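Local structure of structural protein VP1 (Trichodysplasia spinulosa-associated polyomavirus, 4U5Z) at the interface of chains A and B. The protein is the major capsid protein of a polyomavirus, assembling into pentamers that build the icosahedral shell and carry the surface loops facing the host cell. Coordinates in Å, arbitrary orientation; residue numbers count along the deposited sequence, not the author numbering. Chains: chain A/B, Structural protein VP1.

The interface of chains A and B. Residues chain A 108, 112, 114, 120-122; chain B 49-51.
One face of the A:Arg114 guanidinium is covered by a methyl of the neighbouring chain: B:Val51 CG2 sits 3.2 Å above the plane, off-centre toward the rim and over the NE side. At the edge of the same group, in its plane, lies the backbone carbonyl of A:Gly120. NE and NH1 both turn to that one oxygen, gripping it side-on with hydrogen bonds of 3.0 Å from A:Arg114 NE and 2.9 Å from A:Arg114 NH1 to A:Gly120 O. The oxygen is only 2° out of the guanidinium plane, so the fork fixes the rotation of the flat group and presents its face to chain B. The arginine chain reaches this place by a bend at chi3 (-57°), and its side chain and that of B:Val51 run past each other in opposite directions.

B:Val51 is wedged among several chain A segments. B:Val51 CG2 fits between the A:Arg114 guanidinium and the backbone of A:Gly122, 3.4 Å from A:Gly122 N. The other methyl, anti to the backbone N (chi1 168°), reaches toward a separate stretch of chain A, with B:Val51 CG1 3.8 Å from A:Thr112 O. One valine thus touches both the side chain of A:Arg114 and the main chain of the loops around it.

Two residues earlier, B:Val49 meets A:Val108 at about a right angle. B:Val49 CG1 is 3.8 Å from A:Val108 CG2 and 3.6 Å from A:Val108 O. A:Ile121 passes more loosely, its side chain slanting across that of B:Val49.

The patch joins loops of two adjacent VP1 copies in the five-membered assembly, the pentamer typical of polyomavirus capsids. By fitting two valines of one subunit against a braced arginine and nearby loop backbone of the next, it likely contributes to holding neighbouring subunits in register.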
# COMPACT_ATOMS: atom_id res chain seq x y z
N VAL A 108 13.83 -18.82 -10.21
CA VAL A 108 13.73 -19.69 -9.05
C VAL A 108 14.41 -21.03 -9.30
O VAL A 108 14.11 -21.99 -8.59
CB VAL A 108 12.25 -19.93 -8.61
CG1 VAL A 108 11.65 -18.65 -8.05
CG2 VAL A 108 11.39 -20.47 -9.74
N THR A 112 20.15 -22.58 -4.85
CA THR A 112 19.64 -21.89 -3.70
C THR A 112 18.99 -22.88 -2.75
O THR A 112 18.72 -24.03 -3.13
CB THR A 112 18.57 -20.82 -4.10
OG1 THR A 112 17.54 -21.43 -4.89
CG2 THR A 112 19.19 -19.71 -4.92
N ARG A 114 15.63 -24.20 -1.06
CA ARG A 114 14.38 -24.36 -1.80
C ARG A 114 13.23 -24.69 -0.87
O ARG A 114 13.44 -25.06 0.29
CB ARG A 114 14.53 -25.35 -2.97
CG ARG A 114 14.88 -26.76 -2.60
CD ARG A 114 15.23 -27.61 -3.83
NE ARG A 114 14.16 -27.66 -4.82
CZ ARG A 114 14.10 -28.51 -5.85
NH1 ARG A 114 13.08 -28.46 -6.69
NH2 ARG A 114 15.04 -29.44 -6.04
N GLY A 120 10.23 -27.89 -3.91
CA GLY A 120 9.65 -26.65 -4.42
C GLY A 120 10.61 -25.76 -5.16
O GLY A 120 11.68 -26.20 -5.59
N ILE A 121 10.22 -24.50 -5.32
CA ILE A 121 11.07 -23.53 -6.01
C ILE A 121 12.31 -23.24 -5.18
O ILE A 121 12.30 -23.36 -3.95
CB ILE A 121 10.34 -22.19 -6.27
CG1 ILE A 121 9.89 -21.53 -4.97
CG2 ILE A 121 9.18 -22.40 -7.21
CD1 ILE A 121 9.44 -20.07 -5.12
N GLY A 122 13.37 -22.83 -5.85
CA GLY A 122 14.49 -22.23 -5.15
C GLY A 122 14.05 -20.87 -4.67
O GLY A 122 13.23 -20.23 -5.32
N VAL B 49 9.35 -26.70 -11.68
CA VAL B 49 10.58 -25.98 -11.47
C VAL B 49 11.62 -26.93 -10.89
O VAL B 49 11.34 -27.66 -9.95
CB VAL B 49 10.38 -24.79 -10.51
CG1 VAL B 49 11.71 -24.30 -9.96
CG2 VAL B 49 9.61 -23.67 -11.20
N THR B 50 12.83 -26.91 -11.46
CA THR B 50 14.00 -27.59 -10.88
C THR B 50 14.96 -26.53 -10.34
O THR B 50 14.88 -25.34 -10.71
CB THR B 50 14.74 -28.43 -11.93
OG1 THR B 50 15.17 -27.58 -13.01
CG2 THR B 50 13.83 -29.53 -12.49
N VAL B 51 15.89 -26.98 -9.48
CA VAL B 51 16.82 -26.10 -8.80
C VAL B 51 18.21 -26.63 -9.05
O VAL B 51 18.49 -27.81 -8.79
CB VAL B 51 16.53 -26.07 -7.28
CG1 VAL B 51 17.65 -25.40 -6.50
CG2 VAL B 51 15.17 -25.43 -7.01